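Local coordinates for ABC transporter substrate-binding protein-branched chain amino acid transport (Streptococcus pneumoniae, PDB 4GNR) that binds isoleucine between two lobes and probably hands branched-chain amino acids to an ABC importer at the bacterial surface, at residues Ser127-Ile132 against Tyr249-Phe254; Ser134-Glu139 against Ala335-Met340; Ser154-Gly159 against Gly227-Asn232; Gly204-Ala209 against Gly233-Gln238. All coordinates share one frame; numbering follows the deposited sequence.

Contact 1: Ser127-Ile132 against Tyr249-Phe254; sequences SFQGKI and YFISGF
Ile251 meets Gln129 and Ile132 where helix 126-139 lies across the seven-stranded sheet of one lobe, a helix-on-sheet contact in a periplasmic-binding-protein fold. Along the second segment, Tyr249 and Phe250 bond through their backbones to both neighbouring strands: Tyr249 pairs with Ile225 and Gly227 on one side, Phe250 with Met338 on the other. Ile251 then does all the touching from the sheet side. Its side chain leaves the strand toward the helix, and with CG1 beside the backbone N (chi1 -64°) and chi2 extended, CD1 becomes the leading atom. That methyl lies 3.6 Å from Gln129 O and 3.7 Å from Gln129 CB, so it rests on backbone and side chain alike, and the branch methyl Ile132 CG2 flanks it at 3.9 Å from Ile251 CD1. Gln129 OE1 also comes to 3.8 Å from Ile251 CG2. This oxygen is occupied elsewhere, accepting a hydrogen bond from Asp229 N, which links the helix to the loop that holds the bound isoleucine. Ser252 turns its CB away from the helix, and its OG lies near both Asn232 OD1 and Phe254 O. The same asparagine holds the strand by a firmer bond, Asn232 ND2 donating to Ile251 O.

Contact 2: Ser134-Glu139 against Ala335-Met340; sequences SNYVSE and AYMMTM
A Met-aromatic and CH-pi contact, Met337 against Tyr136, joins the C-terminal half of helix 126-139 to strand 335-341 in the mixed sheet of a periplasmic-binding-protein lobe. Met337 CG stands 3.6 Å from the centroid of the Tyr136 ring and only 7° off the ring normal, so a methylene, rather than the sulfur, sits over the middle of the face. The sulfur is farther, SD being 4.6 Å from the same centroid. Bends at chi2 (67°) and chi3 (75°) fold the methionine back toward the root of the ring, where its CE comes within 3.7 Å of Tyr136 CB. Both side chains are buried and point at each other from helix and strand. The phenol carries the contact on to the edge strand: Tyr136 OH is hydrogen-bonded to Glu349 OE1 on strand 344-351. Thr339 adds a looser approach beside that oxygen, the two side chains crossing at about a right angle with Thr339 OG1 4.1 Å from Tyr136 OH.

Contact 3: Ser154-Gly159 against Gly227-Asn232; sequences SDYAKG and GGDGFN. With ILE (isoleucine), chain B.
Tyr156 reaches from helix 155-167 to Asp229 and Gly230, forming part of the isoleucine pocket in the cleft of this periplasmic-binding-protein fold. The tight part is the phenol oxygen, gripped by two bonds: Tyr156 OH donates to Asp229 OD1 at 2.6 Å, and Gly230 N donates to Tyr156 OH at 3.0 Å with a bent N-H...O angle of 140°. The carboxylate is met on its anti side, the hydroxyl lying 31° out of its plane. Its other oxygen turns to the ligand, Asp229 OD2 accepting from the isoleucine N at 2.8 Å, while a weak bond from that nitrogen also reaches OD1. A carboxylate facing an amino group in this way would probably favour the charged forms of both. With CG anti to the backbone N (chi1 161°), the Tyr156 ring is brought against the ligand, CE1 being 3.6 Å from the isoleucine CA. Gly230 brings backbone alone to the ligand, its CA 3.7 Å from the isoleucine CG2. Thr108, Ser85, Ser106 and Tyr205 supply further polar contacts to the isoleucine. The solvent side of the helix's first turn is looser. There Asp155 is exposed, and Lys158 NZ makes a long salt bridge to Asp155 OD1 (3.9 Å) and a weak hydrogen bond to Asn152 O. In the conformer given, Ser154 OG caps the helix, accepting from Ala157 N at 3.0 Å.

Contact 4: Gly204-Ala209 against Gly233-Gln238; sequences GYYNEA and GEEFVQ. With ILE (isoleucine), chain B.
Tyr206 holds its CG between the backbone N and the carbonyl carbon (chi1 68°), which swings the ring across to helix 234-240, where Glu235, its CG anti to the backbone N (chi1 -172°), sends that CG toward the ring before the chain bends at chi2. Glu235 CG comes to 3.2 Å from Tyr206 CE1, a close approach that is doubtful in detail, since Glu235 has a second conformer. Behind them Tyr206 CB lies 3.9 Å from Phe236 CB. In this lobe of the periplasmic-binding-protein fold both helices start just after parallel strands of the central sheet, and their first turns come together at the cleft. From here Tyr206 OH is hydrogen-bonded to Ala22 N of helix 21-40, which belongs to the other lobe, as expected of a closed, ligand-bound state. Tyr205, the N-cap residue, turns the other way: its OH donates to the isoleucine O at 2.6 Å, the oxygen lying at the ring edge and in its plane. About one turn beyond Tyr206, Ala209 CB lies 4.0 Å from Phe236 CE1.

Overall arrangement
Helix 126-139 supplies the first segments of both contact 1 and contact 2, the earlier turn for contact 1. Contact 3 opens next, at the start of helix 155-167, and contact 4 after it, at helix 206-218. Contact 3 closes first, at the loop 227-232, and contact 4 directly behind it, at helix 234-240, so these two cross. Both lie wholly within the span closed by contact 1 at strand 248-252. Contact 2 closes last, on strand 335-341, and thus crosses contact 1. The two strands are sheet neighbours, so contacts 1 and 2 fix one helix to one sheet, whereas contacts 3 and 4 both touch the bound isoleucine at the cleft.

Contact 1: Ser127-Ile132 against Tyr249-Phe254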
loop_
_atom_site.group_PDB
_atom_site.type_symbol
_atom_site.label_atom_id
_atom_site.label_comp_id
_atom_site.label_asym_id
_atom_site.label_seq_id
_atom_site.Cartn_x
_atom_site.Cartn_y
_atom_site.Cartn_z
ATOM N N SER A 127 0.716 1.021 -12.860
ATOM C CA SER A 127 0.721 0.443 -14.208
ATOM C C SER A 127 0.868 -1.086 -14.107
ATOM O O SER A 127 0.118 -1.848 -14.727
ATOM C CB SER A 127 1.842 1.057 -15.021
ATOM O OG SER A 127 3.075 0.873 -14.360
ATOM N N PHE A 128 1.820 -1.504 -13.285
ATOM C CA PHE A 128 2.112 -2.920 -12.981
ATOM C C PHE A 128 0.829 -3.579 -12.439
ATOM O O PHE A 128 0.460 -4.675 -12.880
ATOM C CB PHE A 128 3.284 -2.899 -11.980
ATOM C CG PHE A 128 3.621 -4.177 -11.239
ATOM C CD1 PHE A 128 4.729 -4.934 -11.566
ATOM C CD2 PHE A 128 2.925 -4.527 -10.100
ATOM C CE1 PHE A 128 5.086 -6.036 -10.794
ATOM C CE2 PHE A 128 3.296 -5.602 -9.332
ATOM C CZ PHE A 128 4.390 -6.352 -9.687
ATOM N N GLN A 129 0.132 -2.924 -11.496
ATOM C CA GLN A 129 -1.098 -3.491 -10.958
ATOM C C GLN A 129 -2.172 -3.704 -12.036
ATOM O O GLN A 129 -2.826 -4.743 -12.090
ATOM C CB GLN A 129 -1.686 -2.657 -9.826
ATOM C CG GLN A 129 -0.775 -2.551 -8.614
ATOM C CD GLN A 129 -1.550 -2.115 -7.383
ATOM O OE1 GLN A 129 -2.299 -2.902 -6.805
ATOM N NE2 GLN A 129 -1.349 -0.881 -6.955
ATOM N N GLY A 130 -2.373 -2.693 -12.872
ATOM C CA GLY A 130 -3.411 -2.810 -13.915
ATOM C C GLY A 130 -3.140 -3.931 -14.903
ATOM O O GLY A 130 -4.063 -4.613 -15.357
ATOM N N LYS A 131 -1.870 -4.120 -15.238
ATOM C CA LYS A 131 -1.457 -5.192 -16.161
ATOM C C LYS A 131 -1.710 -6.559 -15.540
ATOM O O LYS A 131 -2.215 -7.464 -16.192
ATOM C CB LYS A 131 0.030 -5.054 -16.524
ATOM C CG LYS A 131 0.380 -3.882 -17.392
ATOM C CD LYS A 131 1.879 -3.685 -17.486
ATOM C CE LYS A 131 2.269 -2.504 -18.312
ATOM N NZ LYS A 131 3.724 -2.343 -18.152
ATOM N N ILE A 132 -1.333 -6.696 -14.268
ATOM C CA ILE A 132 -1.561 -7.955 -13.556
ATOM C C ILE A 132 -3.063 -8.254 -13.482
ATOM O O ILE A 132 -3.491 -9.388 -13.703
ATOM C CB ILE A 132 -0.935 -7.903 -12.176
ATOM C CG1 ILE A 132 0.598 -8.032 -12.306
ATOM C CG2 ILE A 132 -1.514 -8.999 -11.282
ATOM C CD1 ILE A 132 1.300 -7.770 -10.967
ATOM N N TYR A 249 -10.778 -11.164 -5.245
ATOM C CA TYR A 249 -9.384 -11.350 -5.646
ATOM C C TYR A 249 -8.705 -10.004 -5.574
ATOM O O TYR A 249 -9.302 -9.012 -5.989
ATOM C CB TYR A 249 -9.299 -11.892 -7.074
ATOM C CG TYR A 249 -9.989 -13.227 -7.223
ATOM C CD1 TYR A 249 -11.367 -13.289 -7.434
ATOM C CD2 TYR A 249 -9.282 -14.412 -7.137
ATOM C CE1 TYR A 249 -12.032 -14.497 -7.527
ATOM C CE2 TYR A 249 -9.921 -15.637 -7.255
ATOM C CZ TYR A 249 -11.298 -15.676 -7.452
ATOM O OH TYR A 249 -11.960 -16.889 -7.564
ATOM N N PHE A 250 -7.484 -9.939 -5.060
ATOM C CA PHE A 250 -6.791 -8.642 -5.025
ATOM C C PHE A 250 -5.280 -8.809 -4.922
ATOM O O PHE A 250 -4.755 -9.817 -4.445
ATOM C CB PHE A 250 -7.296 -7.730 -3.874
ATOM C CG PHE A 250 -7.198 -8.353 -2.504
ATOM C CD1 PHE A 250 -8.251 -9.099 -2.000
ATOM C CD2 PHE A 250 -6.075 -8.179 -1.701
ATOM C CE1 PHE A 250 -8.184 -9.666 -0.750
ATOM C CE2 PHE A 250 -6.005 -8.752 -0.446
ATOM C CZ PHE A 250 -7.062 -9.499 0.029
ATOM N N ILE A 251 -4.587 -7.763 -5.357
ATOM C CA ILE A 251 -3.144 -7.734 -5.327
ATOM C C ILE A 251 -2.611 -7.422 -3.938
ATOM O O ILE A 251 -3.130 -6.548 -3.233
ATOM C CB ILE A 251 -2.607 -6.660 -6.306
ATOM C CG1 ILE A 251 -2.990 -7.061 -7.724
ATOM C CG2 ILE A 251 -1.096 -6.493 -6.165
ATOM C CD1 ILE A 251 -2.506 -6.145 -8.789
ATOM N N SER A 252 -1.556 -8.144 -3.551
ATOM C CA SER A 252 -0.876 -7.897 -2.294
ATOM C C SER A 252 0.627 -8.020 -2.508
ATOM O O SER A 252 1.106 -8.683 -3.407
ATOM C CB SER A 252 -1.317 -8.866 -1.211
ATOM O OG SER A 252 -0.707 -8.552 0.016
ATOM N N GLY A 253 1.391 -7.432 -1.605
ATOM C CA GLY A 253 2.854 -7.510 -1.631
ATOM C C GLY A 253 3.426 -8.348 -0.511
ATOM O O GLY A 253 4.621 -8.317 -0.299
ATOM N N PHE A 254 2.577 -9.119 0.155
ATOM C CA PHE A 254 2.976 -9.947 1.292
ATOM C C PHE A 254 2.035 -11.140 1.410
ATOM O O PHE A 254 0.820 -10.978 1.364
ATOM C CB PHE A 254 2.912 -9.115 2.610
ATOM C CG PHE A 254 3.383 -9.870 3.862
ATOM C CD1 PHE A 254 4.713 -10.202 3.997
ATOM C CD2 PHE A 254 2.532 -10.213 4.888
ATOM C CE1 PHE A 254 5.192 -10.883 5.097
ATOM C CE2 PHE A 254 3.021 -10.890 6.010
ATOM C CZ PHE A 254 4.359 -11.235 6.086
#

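Contact 2: Ser134-Glu139 against Ala335-Met340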
loop_
_atom_site.group_PDB
_atom_site.type_symbol
_atom_site.label_atom_id
_atom_site.label_comp_id
_atom_site.label_asym_id
_atom_site.label_seq_id
_atom_site.Cartn_x
_atom_site.Cartn_y
_atom_site.Cartn_z
ATOM N N SER A 134 -5.472 -7.227 -15.474
ATOM C CA SER A 134 -5.910 -7.633 -16.826
ATOM C C SER A 134 -5.511 -9.082 -17.142
ATOM O O SER A 134 -6.333 -9.895 -17.583
ATOM C CB SER A 134 -5.336 -6.712 -17.890
ATOM O OG SER A 134 -5.793 -7.075 -19.186
ATOM N N ASN A 135 -4.246 -9.424 -16.905
ATOM C CA ASN A 135 -3.798 -10.793 -17.188
ATOM C C ASN A 135 -4.562 -11.829 -16.363
ATOM O O ASN A 135 -4.945 -12.882 -16.862
ATOM C CB ASN A 135 -2.296 -10.950 -16.877
ATOM C CG ASN A 135 -1.379 -10.144 -17.785
ATOM O OD1 ASN A 135 -1.779 -9.665 -18.848
ATOM N ND2 ASN A 135 -0.116 -10.023 -17.367
ATOM N N TYR A 136 -4.763 -11.525 -15.087
ATOM C CA TYR A 136 -5.402 -12.476 -14.173
ATOM C C TYR A 136 -6.873 -12.689 -14.532
ATOM O O TYR A 136 -7.378 -13.824 -14.612
ATOM C CB TYR A 136 -5.247 -12.007 -12.719
ATOM C CG TYR A 136 -5.623 -13.067 -11.732
ATOM C CD1 TYR A 136 -6.927 -13.193 -11.252
ATOM C CD2 TYR A 136 -4.686 -13.997 -11.314
ATOM C CE1 TYR A 136 -7.269 -14.201 -10.354
ATOM C CE2 TYR A 136 -5.015 -15.014 -10.413
ATOM C CZ TYR A 136 -6.317 -15.116 -9.945
ATOM O OH TYR A 136 -6.697 -16.109 -9.067
ATOM N N VAL A 137 -7.623 -11.609 -14.728
ATOM C CA VAL A 137 -9.033 -11.802 -15.057
ATOM C C VAL A 137 -9.141 -12.518 -16.419
ATOM O O VAL A 137 -10.015 -13.361 -16.611
ATOM C CB VAL A 137 -9.891 -10.507 -15.030
ATOM C CG1 VAL A 137 -9.794 -9.816 -13.659
ATOM C CG2 VAL A 137 -9.536 -9.559 -16.176
ATOM N N SER A 138 -8.255 -12.197 -17.361
ATOM C CA SER A 138 -8.311 -12.843 -18.684
ATOM C C SER A 138 -7.931 -14.301 -18.734
ATOM O O SER A 138 -8.673 -15.126 -19.270
ATOM C CB SER A 138 -7.394 -12.097 -19.669
ATOM O OG SER A 138 -7.729 -10.715 -19.837
ATOM N N GLU A 139 -6.803 -14.614 -18.100
ATOM C CA GLU A 139 -6.225 -15.965 -18.151
ATOM C C GLU A 139 -6.511 -16.907 -16.993
ATOM O O GLU A 139 -6.441 -18.131 -17.161
ATOM C CB GLU A 139 -4.700 -15.846 -18.437
ATOM C CG GLU A 139 -4.401 -15.099 -19.796
ATOM C CD GLU A 139 -2.924 -15.050 -20.258
ATOM O OE1 GLU A 139 -2.028 -15.640 -19.612
ATOM O OE2 GLU A 139 -2.666 -14.409 -21.318
ATOM N N ALA A 335 4.695 -9.642 -6.227
ATOM C CA ALA A 335 3.266 -9.417 -6.075
ATOM C C ALA A 335 2.552 -10.765 -6.073
ATOM O O ALA A 335 2.984 -11.735 -6.694
ATOM C CB ALA A 335 2.719 -8.533 -7.188
ATOM N N TYR A 336 1.437 -10.778 -5.362
ATOM C CA TYR A 336 0.567 -11.918 -5.249
ATOM C C TYR A 336 -0.861 -11.524 -5.556
ATOM O O TYR A 336 -1.281 -10.395 -5.296
ATOM C CB TYR A 336 0.531 -12.437 -3.789
ATOM C CG TYR A 336 1.895 -12.763 -3.233
ATOM C CD1 TYR A 336 2.632 -11.794 -2.582
ATOM C CD2 TYR A 336 2.456 -14.028 -3.356
ATOM C CE1 TYR A 336 3.885 -12.042 -2.075
ATOM C CE2 TYR A 336 3.722 -14.294 -2.854
ATOM C CZ TYR A 336 4.424 -13.288 -2.206
ATOM O OH TYR A 336 5.679 -13.501 -1.670
ATOM N N MET A 337 -1.601 -12.434 -6.182
ATOM C CA MET A 337 -3.047 -12.265 -6.343
ATOM C C MET A 337 -3.625 -13.178 -5.250
ATOM O O MET A 337 -3.375 -14.394 -5.233
ATOM C CB MET A 337 -3.576 -12.666 -7.698
ATOM C CG MET A 337 -5.065 -12.338 -7.829
ATOM S SD MET A 337 -5.476 -10.575 -7.850
ATOM C CE MET A 337 -4.964 -10.124 -9.526
ATOM N N MET A 338 -4.364 -12.575 -4.331
ATOM C CA MET A 338 -4.986 -13.257 -3.209
ATOM C C MET A 338 -6.404 -13.679 -3.583
ATOM O O MET A 338 -7.121 -12.933 -4.220
ATOM C CB MET A 338 -5.077 -12.297 -1.995
ATOM C CG MET A 338 -3.786 -11.570 -1.681
ATOM S SD MET A 338 -2.471 -12.637 -1.096
ATOM C CE MET A 338 -2.534 -12.318 0.659
ATOM N N THR A 339 -6.782 -14.891 -3.179
ATOM C CA THR A 339 -8.132 -15.436 -3.348
ATOM C C THR A 339 -8.781 -15.416 -1.951
ATOM O O THR A 339 -8.267 -16.042 -1.018
ATOM C CB THR A 339 -8.107 -16.886 -3.827
ATOM O OG1 THR A 339 -7.547 -16.940 -5.142
ATOM C CG2 THR A 339 -9.536 -17.481 -3.874
ATOM N N MET A 340 -9.904 -14.716 -1.837
ATOM C CA MET A 340 -10.619 -14.570 -0.581
ATOM C C MET A 340 -12.049 -15.096 -0.638
ATOM O O MET A 340 -12.802 -14.789 -1.562
ATOM C CB MET A 340 -10.636 -13.078 -0.167
ATOM C CG MET A 340 -11.571 -12.739 1.002
ATOM S SD MET A 340 -11.539 -10.991 1.489
ATOM C CE MET A 340 -9.967 -10.903 2.352
#

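Contact 3: Ser154-Gly159 against Gly227-Asn232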
loop_
_atom_site.group_PDB
_atom_site.type_symbol
_atom_site.label_atom_id
_atom_site.label_comp_id
_atom_site.label_asym_id
_atom_site.label_seq_id
_atom_site.Cartn_x
_atom_site.Cartn_y
_atom_site.Cartn_z
ATOM N N SER A 154 -9.893 9.801 -7.545
ATOM C CA SER A 154 -8.579 9.278 -7.224
ATOM C C SER A 154 -7.541 9.015 -8.331
ATOM O O SER A 154 -7.783 8.224 -9.222
ATOM C CB SER A 154 -8.863 7.924 -6.547
ATOM O OG SER A 154 -7.689 7.185 -6.305
ATOM N N ASP A 155 -6.378 9.658 -8.256
ATOM C CA ASP A 155 -5.288 9.410 -9.276
ATOM C C ASP A 155 -4.795 7.934 -9.187
ATOM O O ASP A 155 -4.367 7.325 -10.188
ATOM C CB ASP A 155 -4.111 10.418 -9.240
ATOM C CG ASP A 155 -4.463 11.773 -9.817
ATOM O OD1 ASP A 155 -5.545 11.913 -10.421
ATOM O OD2 ASP A 155 -3.621 12.685 -9.695
ATOM N N TYR A 156 -4.837 7.378 -7.977
ATOM C CA TYR A 156 -4.474 5.986 -7.738
ATOM C C TYR A 156 -5.394 5.072 -8.551
ATOM O O TYR A 156 -4.948 4.242 -9.366
ATOM C CB TYR A 156 -4.603 5.696 -6.229
ATOM C CG TYR A 156 -4.697 4.224 -5.876
ATOM C CD1 TYR A 156 -3.584 3.408 -5.944
ATOM C CD2 TYR A 156 -5.894 3.656 -5.462
ATOM C CE1 TYR A 156 -3.648 2.084 -5.643
ATOM C CE2 TYR A 156 -5.983 2.314 -5.164
ATOM C CZ TYR A 156 -4.854 1.529 -5.250
ATOM O OH TYR A 156 -4.956 0.192 -4.945
ATOM N N ALA A 157 -6.686 5.245 -8.313
ATOM C CA ALA A 157 -7.678 4.403 -8.967
ATOM C C ALA A 157 -7.649 4.601 -10.482
ATOM O O ALA A 157 -7.706 3.655 -11.269
ATOM C CB ALA A 157 -9.062 4.652 -8.389
ATOM N N LYS A 158 -7.556 5.860 -10.884
ATOM C CA LYS A 158 -7.508 6.178 -12.311
ATOM C C LYS A 158 -6.274 5.604 -13.011
ATOM O O LYS A 158 -6.358 5.193 -14.168
ATOM C CB LYS A 158 -7.677 7.673 -12.554
ATOM C CG LYS A 158 -9.115 8.125 -12.212
ATOM C CD LYS A 158 -9.449 9.574 -12.450
ATOM C CE LYS A 158 -8.704 10.478 -11.553
ATOM N NZ LYS A 158 -9.170 11.879 -11.761
ATOM N N GLY A 159 -5.155 5.533 -12.296
ATOM C CA GLY A 159 -3.929 4.954 -12.860
ATOM C C GLY A 159 -4.072 3.451 -13.096
ATOM O O GLY A 159 -3.669 2.925 -14.128
ATOM N N GLY A 227 -9.610 -6.388 -7.130
ATOM C CA GLY A 227 -9.051 -5.109 -6.751
ATOM C C GLY A 227 -7.547 -5.059 -6.763
ATOM O O GLY A 227 -6.838 -6.053 -6.922
ATOM N N GLY A 228 -7.063 -3.817 -6.653
ATOM C CA GLY A 228 -5.655 -3.561 -6.461
ATOM C C GLY A 228 -5.317 -3.658 -4.960
ATOM O O GLY A 228 -6.082 -4.163 -4.133
ATOM N N ASP A 229 -4.155 -3.112 -4.625
ATOM C CA ASP A 229 -3.646 -3.213 -3.256
ATOM C C ASP A 229 -4.536 -2.521 -2.225
ATOM O O ASP A 229 -4.423 -2.804 -1.029
ATOM C CB ASP A 229 -2.183 -2.786 -3.143
ATOM C CG ASP A 229 -1.923 -1.280 -3.376
ATOM O OD1 ASP A 229 -2.576 -0.663 -4.251
ATOM O OD2 ASP A 229 -0.988 -0.740 -2.702
ATOM N N GLY A 230 -5.418 -1.622 -2.663
ATOM C CA GLY A 230 -6.332 -0.988 -1.726
ATOM C C GLY A 230 -7.276 -1.943 -0.998
ATOM O O GLY A 230 -7.858 -1.567 0.030
ATOM N N PHE A 231 -7.471 -3.165 -1.507
ATOM C CA PHE A 231 -8.336 -4.147 -0.832
ATOM C C PHE A 231 -7.682 -4.797 0.396
ATOM O O PHE A 231 -8.365 -5.494 1.126
ATOM C CB PHE A 231 -8.735 -5.278 -1.797
ATOM C CG PHE A 231 -9.865 -4.981 -2.753
ATOM C CD1 PHE A 231 -10.095 -3.730 -3.317
ATOM C CD2 PHE A 231 -10.628 -6.057 -3.216
ATOM C CE1 PHE A 231 -11.121 -3.564 -4.268
ATOM C CE2 PHE A 231 -11.634 -5.887 -4.148
ATOM C CZ PHE A 231 -11.876 -4.643 -4.669
ATOM N N ASN A 232 -6.376 -4.610 0.606
ATOM C CA ASN A 232 -5.722 -5.226 1.750
ATOM C C ASN A 232 -6.192 -4.613 3.067
ATOM O O ASN A 232 -6.537 -3.439 3.140
ATOM C CB ASN A 232 -4.197 -5.078 1.648
ATOM C CG ASN A 232 -3.626 -5.995 0.602
ATOM O OD1 ASN A 232 -3.327 -7.164 0.885
ATOM N ND2 ASN A 232 -3.439 -5.483 -0.594
HETATM N N ILE B . -1.014 2.037 -3.116
HETATM C CA ILE B . -2.061 2.953 -2.584
HETATM C C ILE B . -1.633 4.396 -2.829
HETATM O O ILE B . -2.404 5.311 -2.472
HETATM C CB ILE B . -2.529 2.586 -1.143
HETATM C CG1 ILE B . -1.350 2.336 -0.231
HETATM C CG2 ILE B . -3.513 1.293 -1.042
HETATM C CD1 ILE B . -1.773 2.067 1.196
HETATM O OXT ILE B . -0.546 4.588 -3.413
#

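Contact 4: Gly204-Ala209 against Gly233-Gln238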
loop_
_atom_site.group_PDB
_atom_site.type_symbol
_atom_site.label_atom_id
_atom_site.label_comp_id
_atom_site.label_asym_id
_atom_site.label_seq_id
_atom_site.Cartn_x
_atom_site.Cartn_y
_atom_site.Cartn_z
ATOM N N GLY A 204 -9.836 1.258 -6.240
ATOM C CA GLY A 204 -10.269 2.111 -5.154
ATOM C C GLY A 204 -9.758 1.621 -3.815
ATOM O O GLY A 204 -9.061 0.602 -3.713
ATOM N N TYR A 205 -10.097 2.415 -2.805
ATOM C CA TYR A 205 -9.721 2.200 -1.408
ATOM C C TYR A 205 -10.796 1.419 -0.630
ATOM O O TYR A 205 -11.933 1.295 -1.081
ATOM C CB TYR A 205 -9.354 3.503 -0.733
ATOM C CG TYR A 205 -8.157 4.220 -1.346
ATOM C CD1 TYR A 205 -6.937 3.589 -1.504
ATOM C CD2 TYR A 205 -8.222 5.558 -1.669
ATOM C CE1 TYR A 205 -5.835 4.274 -1.992
ATOM C CE2 TYR A 205 -7.096 6.253 -2.135
ATOM C CZ TYR A 205 -5.914 5.606 -2.289
ATOM O OH TYR A 205 -4.824 6.319 -2.746
ATOM N N TYR A 206 -10.429 0.972 0.571
ATOM C CA TYR A 206 -11.268 0.050 1.304
ATOM C C TYR A 206 -12.628 0.564 1.711
ATOM O O TYR A 206 -13.577 -0.218 1.742
ATOM C CB TYR A 206 -10.539 -0.527 2.547
ATOM C CG TYR A 206 -10.270 0.500 3.637
ATOM C CD1 TYR A 206 -11.191 0.761 4.636
ATOM C CD2 TYR A 206 -9.096 1.214 3.679
ATOM C CE1 TYR A 206 -10.955 1.693 5.643
ATOM C CE2 TYR A 206 -8.854 2.152 4.674
ATOM C CZ TYR A 206 -9.784 2.395 5.646
ATOM O OH TYR A 206 -9.469 3.306 6.632
ATOM N N ASN A 207 -12.749 1.838 2.060
ATOM C CA ASN A 207 -14.049 2.345 2.515
ATOM C C ASN A 207 -15.105 2.191 1.467
ATOM O O ASN A 207 -16.241 1.850 1.762
ATOM C CB ASN A 207 -13.976 3.755 3.093
ATOM C CG ASN A 207 -13.679 3.749 4.584
ATOM O OD1 ASN A 207 -14.308 3.000 5.336
ATOM N ND2 ASN A 207 -12.786 4.616 5.025
ATOM N N GLU A 208 -14.748 2.497 0.224
ATOM C CA GLU A 208 -15.674 2.366 -0.882
ATOM C C GLU A 208 -15.740 0.918 -1.399
ATOM O O GLU A 208 -16.830 0.369 -1.595
ATOM C CB GLU A 208 -15.332 3.317 -2.024
ATOM C CG GLU A 208 -15.472 4.796 -1.675
ATOM C CD GLU A 208 -14.446 5.287 -0.647
ATOM O OE1 GLU A 208 -13.250 4.976 -0.788
ATOM O OE2 GLU A 208 -14.871 6.046 0.266
ATOM N N ALA A 209 -14.578 0.309 -1.640
ATOM C CA ALA A 209 -14.579 -1.033 -2.174
ATOM C C ALA A 209 -15.325 -2.021 -1.284
ATOM O O ALA A 209 -16.043 -2.873 -1.800
ATOM C CB ALA A 209 -13.150 -1.497 -2.441
ATOM N N GLY A 233 -6.141 -5.460 4.085
ATOM C CA GLY A 233 -6.465 -5.112 5.456
ATOM C C GLY A 233 -7.790 -5.643 5.951
ATOM O O GLY A 233 -8.722 -5.897 5.191
ATOM N N GLU A 234 -7.916 -5.739 7.271
ATOM C CA GLU A 234 -9.164 -6.238 7.850
ATOM C C GLU A 234 -10.313 -5.223 7.789
ATOM O O GLU A 234 -11.467 -5.597 7.952
ATOM C CB GLU A 234 -8.975 -6.688 9.293
ATOM C CG GLU A 234 -8.510 -5.570 10.195
ATOM C CD GLU A 234 -8.390 -5.988 11.649
ATOM O OE1 GLU A 234 -9.096 -6.940 12.056
ATOM O OE2 GLU A 234 -7.618 -5.341 12.393
ATOM N N GLU A 235 -10.031 -3.948 7.553
ATOM C CA GLU A 235 -11.118 -2.962 7.504
ATOM C C GLU A 235 -11.929 -3.176 6.215
ATOM O O GLU A 235 -13.135 -2.914 6.176
ATOM C CB GLU A 235 -10.602 -1.541 7.662
ATOM C CG GLU A 235 -11.713 -0.568 7.802
ATOM C CD GLU A 235 -12.621 -0.908 8.976
ATOM O OE1 GLU A 235 -12.120 -1.487 9.966
ATOM O OE2 GLU A 235 -13.831 -0.595 8.913
ATOM N N PHE A 236 -11.270 -3.617 5.148
ATOM C CA PHE A 236 -11.994 -3.934 3.905
ATOM C C PHE A 236 -13.025 -5.048 4.207
ATOM O O PHE A 236 -14.190 -4.963 3.796
ATOM C CB PHE A 236 -11.004 -4.417 2.834
ATOM C CG PHE A 236 -11.674 -5.066 1.652
ATOM C CD1 PHE A 236 -12.321 -4.311 0.685
ATOM C CD2 PHE A 236 -11.679 -6.449 1.520
ATOM C CE1 PHE A 236 -12.939 -4.920 -0.385
ATOM C CE2 PHE A 236 -12.305 -7.059 0.471
ATOM C CZ PHE A 236 -12.949 -6.293 -0.496
ATOM N N VAL A 237 -12.584 -6.088 4.908
ATOM C CA VAL A 237 -13.461 -7.207 5.249
ATOM C C VAL A 237 -14.602 -6.734 6.162
ATOM O O VAL A 237 -15.758 -7.143 5.991
ATOM C CB VAL A 237 -12.674 -8.376 5.874
ATOM C CG1 VAL A 237 -13.646 -9.492 6.312
ATOM C CG2 VAL A 237 -11.631 -8.919 4.888
ATOM N N GLN A 238 -14.296 -5.871 7.119
ATOM C CA GLN A 238 -15.334 -5.339 8.018
ATOM C C GLN A 238 -16.411 -4.574 7.233
ATOM O O GLN A 238 -17.605 -4.674 7.524
ATOM C CB GLN A 238 -14.733 -4.452 9.090
ATOM C CG GLN A 238 -14.062 -5.262 10.173
ATOM C CD GLN A 238 -13.215 -4.435 11.116
ATOM O OE1 GLN A 238 -13.219 -3.203 11.060
ATOM N NE2 GLN A 238 -12.457 -5.109 11.971
HETATM N N ILE B . -1.014 2.037 -3.116
HETATM C CA ILE B . -2.061 2.953 -2.584
HETATM C C ILE B . -1.633 4.396 -2.829
HETATM O O ILE B . -2.404 5.311 -2.472
HETATM C CB ILE B . -2.529 2.586 -1.143
HETATM C CG1 ILE B . -1.350 2.336 -0.231
HETATM C CG2 ILE B . -3.513 1.293 -1.042
HETATM C CD1 ILE B . -1.773 2.067 1.196
HETATM O OXT ILE B . -0.546 4.588 -3.413
#